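Local coordinates for protein DNA gyrase, B subunit, truncated (Myxococcus xanthus, PDB 3CWV) that probably takes part, as a GyrB-type subunit of a type II topoisomerase, in the ATP-dependent breakage, passage and rejoining of double-stranded DNA, at residues 45-55 with 65-73; 243-254 with 293-304. All coordinates share one frame; numbering follows the deposited sequence.

Contact 1. Residues 45-55 with 65-73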
loop_
_atom_site.group_PDB
_atom_site.type_symbol
_atom_site.label_atom_id
_atom_site.label_comp_id
_atom_site.label_asym_id
_atom_site.label_seq_id
_atom_site.Cartn_x
_atom_site.Cartn_y
_atom_site.Cartn_z
ATOM N N GLU A 45 -2.914 7.865 5.065
ATOM C CA GLU A 45 -2.841 8.400 6.433
ATOM C C GLU A 45 -1.592 7.900 7.153
ATOM O O GLU A 45 -0.882 8.692 7.801
ATOM C CB GLU A 45 -4.071 8.031 7.252
ATOM C CG GLU A 45 -5.362 8.569 6.640
ATOM C CD GLU A 45 -5.416 10.100 6.648
ATOM O OE1 GLU A 45 -5.438 10.712 7.740
ATOM O OE2 GLU A 45 -5.424 10.676 5.548
ATOM N N ALA A 46 -1.321 6.599 7.066
ATOM C CA ALA A 46 -0.097 6.032 7.682
ATOM C C ALA A 46 1.167 6.660 7.079
ATOM O O ALA A 46 2.101 6.987 7.818
ATOM C CB ALA A 46 -0.054 4.499 7.543
ATOM N N ARG A 47 1.210 6.787 5.751
ATOM C CA ARG A 47 2.353 7.394 5.062
ATOM C C ARG A 47 2.698 8.798 5.640
ATOM O O ARG A 47 3.873 9.196 5.738
ATOM C CB ARG A 47 2.056 7.530 3.572
ATOM C CG ARG A 47 3.268 8.007 2.748
ATOM C CD ARG A 47 2.900 8.391 1.313
ATOM N NE ARG A 47 2.070 9.597 1.188
ATOM C CZ ARG A 47 2.523 10.841 1.352
ATOM N NH1 ARG A 47 3.801 11.049 1.668
ATOM N NH2 ARG A 47 1.708 11.873 1.183
ATOM N N ARG A 48 1.663 9.521 6.040
ATOM C CA ARG A 48 1.789 10.907 6.524
ATOM C C ARG A 48 1.973 10.962 8.026
ATOM O O ARG A 48 2.044 12.055 8.605
ATOM C CB ARG A 48 0.527 11.696 6.169
ATOM C CG ARG A 48 0.357 11.918 4.682
ATOM C CD ARG A 48 0.131 13.398 4.383
ATOM N NE ARG A 48 1.348 14.168 4.640
ATOM C CZ ARG A 48 1.383 15.488 4.781
ATOM N NH1 ARG A 48 0.255 16.204 4.699
ATOM N NH2 ARG A 48 2.547 16.086 5.015
ATOM N N GLY A 49 2.022 9.793 8.663
ATOM C CA GLY A 49 2.259 9.734 10.096
ATOM C C GLY A 49 1.001 10.065 10.888
ATOM O O GLY A 49 1.074 10.521 12.044
ATOM N N GLU A 50 -0.159 9.771 10.288
ATOM C CA GLU A 50 -1.466 10.135 10.842
ATOM C C GLU A 50 -2.375 8.932 11.147
ATOM O O GLU A 50 -3.572 9.085 11.429
ATOM C CB GLU A 50 -2.173 11.106 9.900
ATOM C CG GLU A 50 -1.401 12.425 9.653
ATOM C CD GLU A 50 -1.321 13.282 10.913
ATOM O OE1 GLU A 50 -1.987 12.958 11.924
ATOM O OE2 GLU A 50 -0.570 14.275 10.905
ATOM N N CYS A 51 -1.810 7.731 11.113
ATOM C CA CYS A 51 -2.607 6.543 11.430
ATOM C C CYS A 51 -1.694 5.474 11.970
ATOM O O CYS A 51 -0.703 5.116 11.322
ATOM C CB CYS A 51 -3.332 6.027 10.180
ATOM S SG CYS A 51 -4.234 4.462 10.535
ATOM N N ARG A 52 -2.018 4.969 13.159
ATOM C CA ARG A 52 -1.206 3.950 13.810
ATOM C C ARG A 52 -1.820 2.552 13.773
ATOM O O ARG A 52 -1.114 1.581 14.043
ATOM C CB ARG A 52 -0.963 4.326 15.272
ATOM C CG ARG A 52 -0.112 5.613 15.426
ATOM C CD ARG A 52 -0.036 6.033 16.901
ATOM N NE ARG A 52 0.633 7.331 17.039
ATOM C CZ ARG A 52 0.375 8.219 17.997
ATOM N NH1 ARG A 52 -0.552 7.967 18.916
ATOM N NH2 ARG A 52 1.041 9.371 18.028
ATOM N N ASP A 53 -3.127 2.458 13.511
ATOM C CA ASP A 53 -3.850 1.161 13.540
ATOM C C ASP A 53 -4.879 1.103 12.417
ATOM O O ASP A 53 -5.600 2.079 12.186
ATOM C CB ASP A 53 -4.588 0.911 14.863
ATOM C CG ASP A 53 -3.724 1.160 16.076
ATOM O OD1 ASP A 53 -3.195 0.184 16.630
ATOM O OD2 ASP A 53 -3.565 2.340 16.452
ATOM N N VAL A 54 -4.947 -0.051 11.746
ATOM C CA VAL A 54 -5.923 -0.315 10.684
ATOM C C VAL A 54 -6.462 -1.722 10.912
ATOM O O VAL A 54 -5.671 -2.669 11.068
ATOM C CB VAL A 54 -5.241 -0.293 9.269
ATOM C CG1 VAL A 54 -6.267 -0.645 8.160
ATOM C CG2 VAL A 54 -4.600 1.039 8.996
ATOM N N VAL A 55 -7.783 -1.864 10.950
ATOM C CA VAL A 55 -8.442 -3.171 11.078
ATOM C C VAL A 55 -9.396 -3.409 9.904
ATOM O O VAL A 55 -10.315 -2.628 9.680
ATOM C CB VAL A 55 -9.264 -3.257 12.351
ATOM C CG1 VAL A 55 -9.819 -4.701 12.546
ATOM C CG2 VAL A 55 -8.392 -2.859 13.551
ATOM N N ALA A 65 -15.647 -4.212 6.560
ATOM C CA ALA A 65 -15.478 -2.971 7.342
ATOM C C ALA A 65 -14.005 -2.663 7.501
ATOM O O ALA A 65 -13.186 -3.578 7.693
ATOM C CB ALA A 65 -16.159 -3.079 8.712
ATOM N N LEU A 66 -13.655 -1.378 7.431
ATOM C CA LEU A 66 -12.279 -0.964 7.717
ATOM C C LEU A 66 -12.354 0.093 8.813
ATOM O O LEU A 66 -13.154 1.028 8.696
ATOM C CB LEU A 66 -11.623 -0.379 6.454
ATOM C CG LEU A 66 -10.174 0.102 6.706
ATOM C CD1 LEU A 66 -9.200 -0.885 6.213
ATOM C CD2 LEU A 66 -9.937 1.448 6.098
ATOM N N PHE A 67 -11.580 -0.098 9.885
ATOM C CA PHE A 67 -11.429 0.914 10.931
ATOM C C PHE A 67 -9.995 1.421 10.971
ATOM O O PHE A 67 -9.054 0.637 10.819
ATOM C CB PHE A 67 -11.839 0.364 12.307
ATOM C CG PHE A 67 -11.516 1.306 13.449
ATOM C CD1 PHE A 67 -12.390 2.322 13.787
ATOM C CD2 PHE A 67 -10.314 1.191 14.145
ATOM C CE1 PHE A 67 -12.088 3.221 14.814
ATOM C CE2 PHE A 67 -10.003 2.078 15.176
ATOM C CZ PHE A 67 -10.893 3.089 15.515
ATOM N N CYS A 68 -9.837 2.734 11.185
ATOM C CA CYS A 68 -8.526 3.366 11.287
ATOM C C CYS A 68 -8.521 4.294 12.494
ATOM O O CYS A 68 -9.488 5.007 12.683
ATOM C CB CYS A 68 -8.292 4.248 10.073
ATOM S SG CYS A 68 -8.019 3.359 8.575
ATOM N N THR A 69 -7.450 4.281 13.285
ATOM C CA THR A 69 -7.280 5.266 14.352
ATOM C C THR A 69 -6.711 6.508 13.724
ATOM O O THR A 69 -6.188 6.471 12.608
ATOM C CB THR A 69 -6.317 4.761 15.476
ATOM O OG1 THR A 69 -5.072 4.352 14.893
ATOM C CG2 THR A 69 -6.947 3.575 16.229
ATOM N N SER A 70 -6.802 7.625 14.432
ATOM C CA SER A 70 -6.457 8.910 13.842
ATOM C C SER A 70 -6.291 9.926 14.957
ATOM O O SER A 70 -6.815 9.722 16.063
ATOM C CB SER A 70 -7.591 9.371 12.908
ATOM O OG SER A 70 -7.223 10.554 12.191
ATOM N N ARG A 71 -5.567 11.005 14.674
ATOM C CA ARG A 71 -5.599 12.172 15.566
ATOM C C ARG A 71 -6.234 13.347 14.840
ATOM O O ARG A 71 -6.396 14.411 15.414
ATOM C CB ARG A 71 -4.188 12.563 16.023
ATOM C CG ARG A 71 -3.639 11.769 17.215
ATOM C CD ARG A 71 -2.159 11.461 16.984
ATOM N NE ARG A 71 -2.052 10.299 16.103
ATOM C CZ ARG A 71 -1.165 10.144 15.125
ATOM N NH1 ARG A 71 -0.271 11.087 14.860
ATOM N NH2 ARG A 71 -1.192 9.037 14.394
ATOM N N THR A 72 -6.595 13.172 13.568
ATOM C CA THR A 72 -7.093 14.322 12.794
ATOM C C THR A 72 -8.480 14.195 12.134
ATOM O O THR A 72 -9.097 15.207 11.776
ATOM C CB THR A 72 -6.091 14.743 11.704
ATOM O OG1 THR A 72 -5.830 13.616 10.841
ATOM C CG2 THR A 72 -4.802 15.244 12.337
ATOM N N VAL A 73 -8.972 12.969 11.946
ATOM C CA VAL A 73 -10.224 12.781 11.198
ATOM C C VAL A 73 -11.381 13.582 11.808
ATOM O O VAL A 73 -11.491 13.717 13.042
ATOM C CB VAL A 73 -10.606 11.261 11.063
ATOM C CG1 VAL A 73 -11.005 10.652 12.441
ATOM C CG2 VAL A 73 -11.711 11.082 9.997
HETATM O O HOH W 1 -5.934 9.740 10.192
HETATM O O HOH W 2 -7.624 12.589 9.230
HETATM O O HOH W 3 -4.090 11.656 12.314
HETATM O O HOH W 4 1.028 7.416 12.612
HETATM O O HOH W 5 -3.344 7.130 14.826
#

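Contact 2. Residues 243-254 with 293-304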
loop_
_atom_site.group_PDB
_atom_site.type_symbol
_atom_site.label_atom_id
_atom_site.label_comp_id
_atom_site.label_asym_id
_atom_site.label_seq_id
_atom_site.Cartn_x
_atom_site.Cartn_y
_atom_site.Cartn_z
ATOM N N LEU A 243 17.242 -6.215 0.016
ATOM C CA LEU A 243 17.750 -7.249 -0.887
ATOM C C LEU A 243 18.210 -8.475 -0.083
ATOM O O LEU A 243 18.894 -8.348 0.929
ATOM C CB LEU A 243 18.915 -6.724 -1.747
ATOM C CG LEU A 243 18.655 -5.499 -2.644
ATOM C CD1 LEU A 243 19.089 -4.227 -1.925
ATOM C CD2 LEU A 243 19.440 -5.635 -3.940
ATOM N N GLN A 244 17.859 -9.654 -0.566
ATOM C CA GLN A 244 18.151 -10.886 0.149
ATOM C C GLN A 244 18.464 -11.980 -0.857
ATOM O O GLN A 244 17.602 -12.350 -1.657
ATOM C CB GLN A 244 16.951 -11.305 1.023
ATOM C CG GLN A 244 17.151 -12.653 1.735
ATOM C CD GLN A 244 18.255 -12.578 2.766
ATOM O OE1 GLN A 244 18.153 -11.834 3.729
ATOM N NE2 GLN A 244 19.335 -13.321 2.544
ATOM N N TRP A 245 19.703 -12.477 -0.811
ATOM C CA TRP A 245 20.154 -13.558 -1.664
ATOM C C TRP A 245 20.051 -14.885 -0.938
ATOM O O TRP A 245 20.324 -14.973 0.257
ATOM C CB TRP A 245 21.599 -13.343 -2.104
ATOM C CG TRP A 245 21.766 -12.360 -3.216
ATOM C CD1 TRP A 245 21.695 -12.613 -4.555
ATOM C CD2 TRP A 245 22.057 -10.970 -3.087
ATOM N NE1 TRP A 245 21.936 -11.469 -5.269
ATOM C CE2 TRP A 245 22.150 -10.439 -4.388
ATOM C CE3 TRP A 245 22.241 -10.117 -1.996
ATOM C CZ2 TRP A 245 22.417 -9.096 -4.630
ATOM C CZ3 TRP A 245 22.512 -8.778 -2.240
ATOM C CH2 TRP A 245 22.592 -8.286 -3.548
ATOM N N CYS A 246 19.639 -15.900 -1.686
ATOM C CA CYS A 246 19.506 -17.260 -1.204
ATOM C C CYS A 246 20.183 -18.136 -2.247
ATOM O O CYS A 246 20.432 -17.684 -3.361
ATOM C CB CYS A 246 18.035 -17.645 -1.063
ATOM S SG CYS A 246 17.112 -16.631 0.122
ATOM N N GLU A 247 20.489 -19.382 -1.908
ATOM C CA GLU A 247 21.148 -20.229 -2.894
ATOM C C GLU A 247 20.166 -21.090 -3.674
ATOM O O GLU A 247 20.099 -22.308 -3.500
ATOM C CB GLU A 247 22.300 -21.040 -2.293
ATOM C CG GLU A 247 21.981 -21.783 -1.027
ATOM C CD GLU A 247 22.807 -23.054 -0.898
ATOM O OE1 GLU A 247 22.344 -24.011 -0.225
ATOM O OE2 GLU A 247 23.915 -23.088 -1.489
ATOM N N ASP A 248 19.399 -20.425 -4.532
ATOM C CA ASP A 248 18.518 -21.084 -5.489
ATOM C C ASP A 248 18.444 -20.287 -6.792
ATOM O O ASP A 248 19.143 -19.285 -6.966
ATOM C CB ASP A 248 17.124 -21.350 -4.904
ATOM C CG ASP A 248 16.513 -20.127 -4.222
ATOM O OD1 ASP A 248 15.848 -20.309 -3.177
ATOM O OD2 ASP A 248 16.691 -18.993 -4.723
ATOM N N GLU A 249 17.603 -20.741 -7.711
ATOM C CA GLU A 249 17.608 -20.200 -9.060
ATOM C C GLU A 249 16.612 -19.052 -9.237
ATOM O O GLU A 249 16.783 -18.196 -10.112
ATOM C CB GLU A 249 17.313 -21.317 -10.069
ATOM C CG GLU A 249 17.978 -21.128 -11.441
ATOM C CD GLU A 249 19.504 -21.162 -11.373
ATOM O OE1 GLU A 249 20.151 -20.644 -12.312
ATOM O OE2 GLU A 249 20.056 -21.699 -10.386
ATOM N N ASP A 250 15.582 -19.043 -8.398
ATOM C CA ASP A 250 14.464 -18.131 -8.559
ATOM C C ASP A 250 14.841 -16.706 -8.183
ATOM O O ASP A 250 15.658 -16.488 -7.299
ATOM C CB ASP A 250 13.286 -18.603 -7.709
ATOM C CG ASP A 250 12.937 -20.058 -7.960
ATOM O OD1 ASP A 250 12.223 -20.643 -7.119
ATOM O OD2 ASP A 250 13.377 -20.616 -8.995
ATOM N N SER A 251 14.232 -15.749 -8.870
ATOM C CA SER A 251 14.467 -14.328 -8.638
ATOM C C SER A 251 13.119 -13.678 -8.372
ATOM O O SER A 251 12.132 -14.023 -9.016
ATOM C CB SER A 251 15.105 -13.696 -9.875
ATOM O OG SER A 251 15.742 -12.466 -9.564
ATOM N N THR A 252 13.076 -12.764 -7.406
ATOM C CA THR A 252 11.857 -12.031 -7.101
ATOM C C THR A 252 12.176 -10.538 -6.996
ATOM O O THR A 252 13.063 -10.137 -6.245
ATOM C CB THR A 252 11.200 -12.565 -5.798
ATOM O OG1 THR A 252 10.732 -13.903 -6.019
ATOM C CG2 THR A 252 10.026 -11.689 -5.352
ATOM N N LEU A 253 11.463 -9.722 -7.771
ATOM C CA LEU A 253 11.632 -8.269 -7.709
ATOM C C LEU A 253 10.249 -7.624 -7.601
ATOM O O LEU A 253 9.470 -7.659 -8.551
ATOM C CB LEU A 253 12.416 -7.758 -8.930
ATOM C CG LEU A 253 12.834 -6.276 -9.006
ATOM C CD1 LEU A 253 13.224 -5.728 -7.662
ATOM C CD2 LEU A 253 13.968 -6.067 -9.981
ATOM N N LEU A 254 9.939 -7.090 -6.418
ATOM C CA LEU A 254 8.651 -6.441 -6.146
ATOM C C LEU A 254 8.892 -4.944 -5.995
ATOM O O LEU A 254 9.737 -4.538 -5.195
ATOM C CB LEU A 254 8.091 -6.939 -4.815
ATOM C CG LEU A 254 7.245 -8.214 -4.664
ATOM C CD1 LEU A 254 7.291 -9.181 -5.847
ATOM C CD2 LEU A 254 7.538 -8.912 -3.320
ATOM N N TRP A 293 21.979 -7.842 -15.064
ATOM C CA TRP A 293 21.051 -7.958 -13.950
ATOM C C TRP A 293 20.547 -9.385 -13.773
ATOM O O TRP A 293 20.410 -9.855 -12.641
ATOM C CB TRP A 293 19.876 -6.967 -14.056
ATOM C CG TRP A 293 18.999 -7.096 -12.867
ATOM C CD1 TRP A 293 17.759 -7.666 -12.816
ATOM C CD2 TRP A 293 19.335 -6.734 -11.526
ATOM N NE1 TRP A 293 17.288 -7.653 -11.526
ATOM C CE2 TRP A 293 18.233 -7.087 -10.711
ATOM C CE3 TRP A 293 20.453 -6.133 -10.933
ATOM C CZ2 TRP A 293 18.213 -6.849 -9.334
ATOM C CZ3 TRP A 293 20.431 -5.898 -9.559
ATOM C CH2 TRP A 293 19.321 -6.261 -8.777
ATOM N N ALA A 294 20.301 -10.074 -14.885
ATOM C CA ALA A 294 19.859 -11.466 -14.855
ATOM C C ALA A 294 20.798 -12.378 -14.052
ATOM O O ALA A 294 20.341 -13.333 -13.421
ATOM C CB ALA A 294 19.690 -11.999 -16.267
ATOM N N ARG A 295 22.099 -12.085 -14.090
ATOM C CA ARG A 295 23.088 -12.853 -13.333
ATOM C C ARG A 295 23.109 -12.406 -11.876
ATOM O O ARG A 295 22.964 -13.223 -10.962
ATOM C CB ARG A 295 24.489 -12.721 -13.957
ATOM C CG ARG A 295 24.766 -13.706 -15.097
ATOM N N VAL A 296 23.277 -11.101 -11.668
ATOM C CA VAL A 296 23.298 -10.521 -10.327
ATOM C C VAL A 296 22.075 -10.944 -9.511
ATOM O O VAL A 296 22.192 -11.216 -8.318
ATOM C CB VAL A 296 23.401 -8.983 -10.376
ATOM C CG1 VAL A 296 23.334 -8.381 -8.973
ATOM C CG2 VAL A 296 24.687 -8.566 -11.054
ATOM N N ALA A 297 20.918 -11.037 -10.167
ATOM C CA ALA A 297 19.637 -11.310 -9.485
ATOM C C ALA A 297 19.305 -12.783 -9.227
ATOM O O ALA A 297 18.236 -13.091 -8.680
ATOM C CB ALA A 297 18.485 -10.652 -10.250
ATOM N N GLN A 298 20.187 -13.698 -9.645
ATOM C CA GLN A 298 19.956 -15.125 -9.386
ATOM C C GLN A 298 19.893 -15.362 -7.885
ATOM O O GLN A 298 20.794 -14.970 -7.166
ATOM C CB GLN A 298 21.040 -15.980 -10.035
ATOM C CG GLN A 298 20.751 -16.289 -11.489
ATOM C CD GLN A 298 22.007 -16.564 -12.301
ATOM O OE1 GLN A 298 23.081 -16.844 -11.750
ATOM N NE2 GLN A 298 21.878 -16.482 -13.626
ATOM N N GLY A 299 18.801 -15.959 -7.417
ATOM C CA GLY A 299 18.594 -16.164 -5.986
ATOM C C GLY A 299 18.250 -14.918 -5.178
ATOM O O GLY A 299 18.111 -14.993 -3.957
ATOM N N LEU A 300 18.102 -13.780 -5.853
ATOM C CA LEU A 300 17.738 -12.517 -5.188
ATOM C C LEU A 300 16.229 -12.329 -5.003
ATOM O O LEU A 300 15.455 -12.442 -5.958
ATOM C CB LEU A 300 18.284 -11.305 -5.959
ATOM C CG LEU A 300 17.990 -9.909 -5.382
ATOM C CD1 LEU A 300 18.452 -9.793 -3.930
ATOM C CD2 LEU A 300 18.606 -8.812 -6.220
ATOM N N THR A 301 15.828 -12.039 -3.769
ATOM C CA THR A 301 14.518 -11.474 -3.491
ATOM C C THR A 301 14.784 -10.003 -3.143
ATOM O O THR A 301 15.469 -9.698 -2.163
ATOM C CB THR A 301 13.791 -12.209 -2.337
ATOM O OG1 THR A 301 13.595 -13.588 -2.681
ATOM C CG2 THR A 301 12.412 -11.573 -2.031
ATOM N N ALA A 302 14.268 -9.097 -3.977
ATOM C CA ALA A 302 14.482 -7.659 -3.792
ATOM C C ALA A 302 13.135 -6.922 -3.794
ATOM O O ALA A 302 12.211 -7.266 -4.549
ATOM C CB ALA A 302 15.408 -7.106 -4.891
ATOM N N ILE A 303 13.021 -5.932 -2.915
ATOM C CA ILE A 303 11.816 -5.125 -2.823
ATOM C C ILE A 303 12.242 -3.657 -2.830
ATOM O O ILE A 303 13.151 -3.268 -2.082
ATOM C CB ILE A 303 11.032 -5.418 -1.518
ATOM C CG1 ILE A 303 10.738 -6.923 -1.368
ATOM C CG2 ILE A 303 9.720 -4.599 -1.483
ATOM C CD1 ILE A 303 10.271 -7.321 0.006
ATOM N N VAL A 304 11.596 -2.858 -3.683
ATOM C CA VAL A 304 11.893 -1.432 -3.809
ATOM C C VAL A 304 10.578 -0.625 -3.762
ATOM O O VAL A 304 9.735 -0.788 -4.624
ATOM C CB VAL A 304 12.615 -1.125 -5.153
ATOM C CG1 VAL A 304 12.857 0.384 -5.276
ATOM C CG2 VAL A 304 13.945 -1.940 -5.301
HETATM O O HOH W 6 15.225 -9.570 -10.975
#

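Contact 1. Residues 45-55 with 65-73
Arg71 and Arg52 stack their guanidinium groups flat on each other, planes 5° apart and centres 3.8 Å apart, although the charges are alike. A carbonyl, a carboxylate and waters around Arg71 probably offset that cost. Arg71 NH1 donates to Gly49 O at 3.2 Å, where positive phi at Gly49 closes helix 28-47 in a Schellman motif, and Arg71 NH2 donates to a water at 2.9 Å. On the face opposite Arg52, Glu50 OE1 forms a long salt bridge, 3.9 Å from Arg71 NH1, with no N-H pointing at it. With an alanine in place of Arg71, Gly49 O would probably lose this donor, Glu50 its nearby positive charge, and the Arg52 guanidinium the flat partner it lies on.

Thr69 OG1, set by chi1 of 54° between backbone N and carbonyl carbon, donates to the anti lone pair of Asp53 OD2 at 3.0 Å. A water links Glu45 OE1 to Thr72 OG1.

On the face covered by helix 28-47, Val54 CG1 meets Leu66 CD1 at 3.5 Å.

Val55 and Phe67 exchange two backbone bonds. Strands 53-58 and 64-70 form an antiparallel hairpin after helix 28-47, in an eight-stranded mixed sheet consistent with the GHKL-type ATPase domain of GyrB relatives.

Contact 2. Residues 243-254 with 293-304
Strand 300-304 runs between two partners, antiparallel to 243-245 (173°, axes 4.6 Å apart) and nearly parallel to 252-254, and its backbone bonds to both sides include Thr301 N to Gln244 O and Thr252 N to Leu300 O.

Trp245 and Leu300 form the main side-chain pair. Leu300 CD1 sits over the five-membered ring of Trp245, 3.9 Å from its centroid and 15° off the normal, a CH-pi contact; with CG anti to the backbone N, the leucine also brings CD1 to 3.8 Å from Leu243 CB. At the NE1 edge of the indole, Trp245 NE1 donates to Val296 O at 3.1 Å, in the ring plane and almost straight at 174°, which fixes the ring's rotation against the C-terminal end of the short helix 293-296.

At the following type II turn, Ala297 O accepts from Leu300 N and, over the opposite face of its carbonyl plane, from Ser251 OG at 2.7 Å. Two donors thus grip one oxygen. Gly299, with positive phi, passes close to the 246-250 loop: its CA is 3.2 Å from Asp250 O, and a CB would collide with Cys246 O. A water bridges Ser251 OG and Trp293 NE1.

Farther along, Leu253 CD1 meets Ala302 CB at 3.8 Å, while Thr252 and Thr301 lie side by side on the other face.

Helix 267-284 packs beside Trp245, Trp293 and Val296 through Leu276, whereas helix 208-217 touches Gln244 and Thr301 through Thr217 and Ile303 through Trp212. Strand 300-307 is the middle strand of the five-stranded mixed sheet, with helix 267-284 on the Trp245 face and helix 208-217 on the Thr301 face, and strands 228-234 and 260-261 form its outer edges.

Overall arrangement
Contacts 1 and 2 belong to separate sheets and do not touch: their centres are 33 Å apart and their nearest atoms about 13 Å. They lie on opposite sides of the chain's centre, their own centres about 13 Å and 22 Å from it, and follow in series along the sequence. Contact 1 closes a local hairpin in the eight-stranded sheet; contact 2 brings strand 300-307, which returns after 38 residues that include helix 267-284, between two strands that are close in sequence. Contact 2 is consistent with the S5-type fold of GyrB relatives. By the same comparison, contact 1 probably belongs to the ATPase region and contact 2 to the transducer region.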